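Local coordinates for protein chloramphenicol acetyltransferase (Bacteroides thetaiotaomicron, PDB 2I9D) that probably transfers an acetyl group from acetyl-CoA to chloramphenicol, inactivating the antibiotic, at residues A[23-35]-A[156-170]. Sequence-based numbering, arbitrary orientation.
Sequences RHFQNPQLSITSE and YFTSITGTQEKRSGN
The guanidinium of R167 lies with one face over Q26 CA and takes H24 O at its edge, where NH2 donates a 3.0 Å bond to that carbonyl oxygen. Its extended chain runs past F25 O, carrying the planar, multi-donor end there. The F157 ring carries I160 CD1 over one face, 3.5 Å above the plane, and meets T33 CG2 at an edge. Threonine suits both sides: its OG1 accepts a weak bond from I160 N and shares a water with I160 O.

Between these groups, amides join the start of strand 29-35 and the preceding loop to loop 161-170. Q164 NE2 sends a straight bond (171°) to a lone pair of Q26 O, 2.9 Å away, and also bonds K166 O. CG of Q29 stands anti to the carbonyl carbon (chi1 -56°), and the extended chain brings OE1 within 2.7 Å of N170 N; NE2 bonds T163 O weakly. Glutamine thus both accepts and donates. G169 CA sits 3.4 Å from Q29 OE1, a closeness suiting glycine.

S31-T33 pair with the second subunit as well as strand 186-196; S159-I160 pair with the third. Every direct hydrogen bond across the contact therefore uses a side chain, satisfying largely buried polar groups near the predicted proton acceptor H197.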
loop_
_atom_site.group_PDB
_atom_site.type_symbol
_atom_site.label_atom_id
_atom_site.label_comp_id
_atom_site.label_asym_id
_atom_site.label_seq_id
_atom_site.Cartn_x
_atom_site.Cartn_y
_atom_site.Cartn_z
ATOM N N ARG A 23 -11.560 -3.585 17.732
ATOM C CA ARG A 23 -11.063 -3.119 19.054
ATOM C C ARG A 23 -9.754 -3.727 19.538
ATOM O O ARG A 23 -8.923 -3.016 20.075
ATOM C CB ARG A 23 -12.122 -3.284 20.162
ATOM C CG ARG A 23 -11.853 -2.391 21.400
ATOM C CD ARG A 23 -12.858 -2.612 22.560
ATOM N NE ARG A 23 -14.168 -2.000 22.299
ATOM C CZ ARG A 23 -14.448 -0.700 22.449
ATOM N NH1 ARG A 23 -13.508 0.165 22.849
ATOM N NH2 ARG A 23 -15.679 -0.256 22.194
ATOM N N HIS A 24 -9.558 -5.024 19.357
ATOM C CA HIS A 24 -8.346 -5.666 19.880
ATOM C C HIS A 24 -7.305 -6.043 18.829
ATOM O O HIS A 24 -6.305 -6.687 19.139
ATOM C CB HIS A 24 -8.751 -6.862 20.744
ATOM C CG HIS A 24 -9.695 -6.484 21.844
ATOM N ND1 HIS A 24 -9.332 -5.637 22.877
ATOM C CD2 HIS A 24 -11.003 -6.786 22.044
ATOM C CE1 HIS A 24 -10.371 -5.450 23.674
ATOM N NE2 HIS A 24 -11.396 -6.137 23.192
ATOM N N PHE A 25 -7.529 -5.586 17.596
ATOM C CA PHE A 25 -6.615 -5.817 16.475
ATOM C C PHE A 25 -5.248 -5.177 16.688
ATOM O O PHE A 25 -5.174 -4.010 17.102
ATOM C CB PHE A 25 -7.237 -5.253 15.189
ATOM C CG PHE A 25 -8.151 -6.221 14.473
ATOM C CD1 PHE A 25 -9.115 -6.959 15.179
ATOM C CD2 PHE A 25 -8.053 -6.383 13.086
ATOM C CE1 PHE A 25 -9.965 -7.831 14.529
ATOM C CE2 PHE A 25 -8.888 -7.279 12.410
ATOM C CZ PHE A 25 -9.858 -8.004 13.132
ATOM N N GLN A 26 -4.196 -5.938 16.394
ATOM C CA GLN A 26 -2.849 -5.405 16.225
ATOM C C GLN A 26 -2.779 -4.190 15.255
ATOM O O GLN A 26 -2.161 -3.157 15.552
ATOM C CB GLN A 26 -1.857 -6.511 15.802
ATOM C CG GLN A 26 -0.425 -5.968 15.501
ATOM C CD GLN A 26 0.670 -7.046 15.430
ATOM O OE1 GLN A 26 0.674 -8.000 16.211
ATOM N NE2 GLN A 26 1.602 -6.887 14.498
ATOM N N ASN A 27 -3.427 -4.317 14.107
ATOM C CA ASN A 27 -3.512 -3.240 13.153
ATOM C C ASN A 27 -4.944 -3.149 12.629
ATOM O O ASN A 27 -5.338 -3.951 11.792
ATOM C CB ASN A 27 -2.494 -3.485 12.020
ATOM C CG ASN A 27 -2.699 -2.576 10.858
ATOM O OD1 ASN A 27 -3.340 -1.533 10.981
ATOM N ND2 ASN A 27 -2.192 -2.966 9.715
ATOM N N PRO A 28 -5.741 -2.194 13.155
ATOM C CA PRO A 28 -7.146 -1.942 12.750
ATOM C C PRO A 28 -7.297 -1.015 11.542
ATOM O O PRO A 28 -8.409 -0.616 11.216
ATOM C CB PRO A 28 -7.722 -1.222 13.970
ATOM C CG PRO A 28 -6.568 -0.402 14.465
ATOM C CD PRO A 28 -5.331 -1.282 14.250
ATOM N N GLN A 29 -6.186 -0.696 10.881
ATOM C CA GLN A 29 -6.180 0.348 9.860
ATOM C C GLN A 29 -6.243 -0.273 8.503
ATOM O O GLN A 29 -5.744 -1.373 8.270
ATOM C CB GLN A 29 -4.893 1.170 9.926
ATOM C CG GLN A 29 -4.638 1.798 11.296
ATOM C CD GLN A 29 -3.497 2.773 11.297
ATOM O OE1 GLN A 29 -3.583 3.822 11.922
ATOM N NE2 GLN A 29 -2.411 2.437 10.596
ATOM N N LEU A 30 -6.817 0.461 7.573
ATOM C CA LEU A 30 -6.517 0.094 6.208
ATOM C C LEU A 30 -5.974 1.237 5.385
ATOM O O LEU A 30 -6.332 2.395 5.631
ATOM C CB LEU A 30 -7.660 -0.730 5.562
ATOM C CG LEU A 30 -8.788 -0.464 4.575
ATOM C CD1 LEU A 30 -8.357 0.310 3.330
ATOM C CD2 LEU A 30 -9.159 -1.880 4.195
ATOM N N SER A 31 -5.098 0.914 4.432
ATOM C CA SER A 31 -4.650 1.917 3.446
ATOM C C SER A 31 -5.249 1.642 2.085
ATOM O O SER A 31 -5.417 0.499 1.677
ATOM C CB SER A 31 -3.118 1.961 3.312
ATOM O OG SER A 31 -2.503 2.092 4.564
ATOM N N ILE A 32 -5.519 2.703 1.348
ATOM C CA ILE A 32 -6.049 2.537 0.011
ATOM C C ILE A 32 -5.451 3.639 -0.828
ATOM O O ILE A 32 -5.221 4.734 -0.316
ATOM C CB ILE A 32 -7.620 2.617 0.001
ATOM C CG1 ILE A 32 -8.187 2.514 -1.430
ATOM C CG2 ILE A 32 -8.125 3.894 0.749
ATOM C CD1 ILE A 32 -9.700 2.282 -1.479
ATOM N N THR A 33 -5.169 3.335 -2.093
ATOM C CA THR A 33 -4.840 4.348 -3.099
ATOM C C THR A 33 -5.821 4.268 -4.275
ATOM O O THR A 33 -6.143 3.170 -4.754
ATOM C CB THR A 33 -3.405 4.181 -3.617
ATOM O OG1 THR A 33 -2.530 4.085 -2.495
ATOM C CG2 THR A 33 -2.998 5.361 -4.504
ATOM N N SER A 34 -6.282 5.421 -4.740
ATOM C CA SER A 34 -7.128 5.479 -5.925
ATOM C C SER A 34 -6.735 6.704 -6.730
ATOM O O SER A 34 -5.851 7.445 -6.320
ATOM C CB SER A 34 -8.628 5.510 -5.539
ATOM O OG SER A 34 -9.457 5.587 -6.696
ATOM N N GLU A 35 -7.367 6.917 -7.878
ATOM C CA GLU A 35 -7.020 8.036 -8.748
ATOM C C GLU A 35 -8.248 8.864 -9.008
ATOM O O GLU A 35 -9.351 8.324 -9.068
ATOM C CB GLU A 35 -6.372 7.568 -10.048
ATOM C CG GLU A 35 -7.047 6.390 -10.734
ATOM C CD GLU A 35 -6.565 6.183 -12.165
ATOM O OE1 GLU A 35 -5.462 5.596 -12.354
ATOM O OE2 GLU A 35 -7.304 6.620 -13.089
ATOM N N TYR A 156 4.243 10.109 -9.361
ATOM C CA TYR A 156 3.016 9.330 -9.533
ATOM C C TYR A 156 3.275 7.994 -8.836
ATOM O O TYR A 156 4.328 7.358 -9.039
ATOM C CB TYR A 156 2.628 9.136 -11.022
ATOM C CG TYR A 156 1.145 8.785 -11.179
ATOM C CD1 TYR A 156 0.193 9.785 -11.365
ATOM C CD2 TYR A 156 0.696 7.458 -11.068
ATOM C CE1 TYR A 156 -1.179 9.477 -11.472
ATOM C CE2 TYR A 156 -0.670 7.130 -11.151
ATOM C CZ TYR A 156 -1.600 8.148 -11.367
ATOM O OH TYR A 156 -2.940 7.864 -11.474
ATOM N N PHE A 157 2.361 7.597 -7.957
ATOM C CA PHE A 157 2.513 6.319 -7.228
ATOM C C PHE A 157 1.200 5.547 -7.360
ATOM O O PHE A 157 0.142 6.157 -7.560
ATOM C CB PHE A 157 2.852 6.566 -5.754
ATOM C CG PHE A 157 1.908 7.543 -5.051
ATOM C CD1 PHE A 157 0.656 7.111 -4.575
ATOM C CD2 PHE A 157 2.279 8.892 -4.840
ATOM C CE1 PHE A 157 -0.224 8.003 -3.922
ATOM C CE2 PHE A 157 1.400 9.795 -4.179
ATOM C CZ PHE A 157 0.146 9.338 -3.716
ATOM N N THR A 158 1.264 4.222 -7.242
ATOM C CA THR A 158 0.044 3.429 -7.250
ATOM C C THR A 158 -0.330 2.955 -5.852
ATOM O O THR A 158 -1.441 2.440 -5.644
ATOM C CB THR A 158 0.147 2.193 -8.169
ATOM O OG1 THR A 158 1.398 1.542 -7.946
ATOM C CG2 THR A 158 0.033 2.591 -9.618
ATOM N N SER A 159 0.590 3.133 -4.900
ATOM C CA SER A 159 0.386 2.733 -3.536
ATOM C C SER A 159 1.296 3.520 -2.582
ATOM O O SER A 159 2.495 3.650 -2.826
ATOM C CB SER A 159 0.678 1.235 -3.432
ATOM O OG SER A 159 0.658 0.782 -2.085
ATOM N N ILE A 160 0.713 4.057 -1.509
ATOM C CA ILE A 160 1.463 4.455 -0.316
ATOM C C ILE A 160 0.671 3.939 0.888
ATOM O O ILE A 160 -0.514 4.209 1.015
ATOM C CB ILE A 160 1.713 5.990 -0.197
ATOM C CG1 ILE A 160 2.655 6.475 -1.298
ATOM C CG2 ILE A 160 2.329 6.324 1.191
ATOM C CD1 ILE A 160 2.853 7.981 -1.431
ATOM N N THR A 161 1.317 3.167 1.754
ATOM C CA THR A 161 0.687 2.766 3.004
ATOM C C THR A 161 1.137 3.687 4.138
ATOM O O THR A 161 2.261 4.217 4.124
ATOM C CB THR A 161 1.098 1.369 3.393
ATOM O OG1 THR A 161 2.494 1.420 3.724
ATOM C CG2 THR A 161 0.823 0.398 2.260
ATOM N N GLY A 162 0.284 3.880 5.129
ATOM C CA GLY A 162 0.656 4.685 6.261
ATOM C C GLY A 162 1.446 3.929 7.315
ATOM O O GLY A 162 1.394 2.674 7.415
ATOM N N THR A 163 2.193 4.715 8.096
ATOM C CA THR A 163 2.755 4.277 9.369
ATOM C C THR A 163 1.636 3.988 10.393
ATOM O O THR A 163 0.467 4.290 10.167
ATOM C CB THR A 163 3.738 5.349 9.931
ATOM O OG1 THR A 163 3.129 6.632 9.858
ATOM C CG2 THR A 163 5.004 5.385 9.124
ATOM N N GLN A 164 1.991 3.378 11.504
ATOM C CA GLN A 164 1.035 3.161 12.553
ATOM C C GLN A 164 1.717 3.492 13.913
ATOM O O GLN A 164 2.672 2.814 14.319
ATOM C CB GLN A 164 0.522 1.708 12.493
ATOM C CG GLN A 164 -0.664 1.411 13.412
ATOM C CD GLN A 164 -0.866 -0.101 13.634
ATOM O OE1 GLN A 164 -0.407 -0.941 12.834
ATOM N NE2 GLN A 164 -1.538 -0.448 14.730
ATOM N N GLU A 165 1.237 4.521 14.601
ATOM C CA GLU A 165 1.863 4.920 15.851
ATOM C C GLU A 165 1.718 3.902 16.991
ATOM O O GLU A 165 2.692 3.545 17.671
ATOM C CB GLU A 165 1.370 6.294 16.313
ATOM C CG GLU A 165 1.879 6.633 17.733
ATOM C CD GLU A 165 1.588 8.057 18.185
ATOM O OE1 GLU A 165 0.995 8.825 17.398
ATOM O OE2 GLU A 165 1.978 8.408 19.337
ATOM N N LYS A 166 0.491 3.446 17.182
ATOM C CA LYS A 166 0.097 2.649 18.328
ATOM C C LYS A 166 -0.915 1.585 17.894
ATOM O O LYS A 166 -1.394 1.614 16.776
ATOM C CB LYS A 166 -0.486 3.554 19.446
ATOM C CG LYS A 166 -1.639 4.413 19.026
ATOM C CD LYS A 166 -1.979 5.457 20.079
ATOM C CE LYS A 166 -1.395 6.777 19.724
ATOM N NZ LYS A 166 -1.947 7.898 20.545
ATOM N N ARG A 167 -1.205 0.654 18.800
ATOM C CA ARG A 167 -2.127 -0.446 18.560
ATOM C C ARG A 167 -3.546 -0.049 18.155
ATOM O O ARG A 167 -4.124 -0.672 17.265
ATOM C CB ARG A 167 -2.141 -1.399 19.759
ATOM C CG ARG A 167 -2.539 -2.803 19.379
ATOM C CD ARG A 167 -2.896 -3.643 20.586
ATOM N NE ARG A 167 -3.452 -4.937 20.165
ATOM C CZ ARG A 167 -2.732 -5.989 19.759
ATOM N NH1 ARG A 167 -1.408 -5.918 19.694
ATOM N NH2 ARG A 167 -3.341 -7.127 19.417
ATOM N N SER A 168 -4.101 0.985 18.784
ATOM C CA SER A 168 -5.445 1.469 18.434
ATOM C C SER A 168 -5.459 2.237 17.112
ATOM O O SER A 168 -6.532 2.635 16.630
ATOM C CB SER A 168 -6.003 2.361 19.561
ATOM O OG SER A 168 -5.204 3.515 19.769
ATOM N N GLY A 169 -4.274 2.457 16.541
ATOM C CA GLY A 169 -4.128 3.133 15.251
ATOM C C GLY A 169 -3.619 4.567 15.365
ATOM O O GLY A 169 -3.494 5.099 16.470
ATOM N N ASN A 170 -3.360 5.218 14.241
ATOM C CA ASN A 170 -2.993 6.639 14.266
ATOM C C ASN A 170 -4.080 7.507 14.887
ATOM O O ASN A 170 -5.257 7.167 14.806
ATOM C CB ASN A 170 -2.707 7.139 12.846
ATOM C CG ASN A 170 -1.591 6.378 12.183
ATOM O OD1 ASN A 170 -0.647 5.983 12.835
ATOM N ND2 ASN A 170 -1.682 6.191 10.877
HETATM O O HOH W 1 -6.634 -1.876 17.642
HETATM O O HOH W 2 -0.627 1.014 8.596
HETATM O O HOH W 3 -2.397 2.755 -0.087
#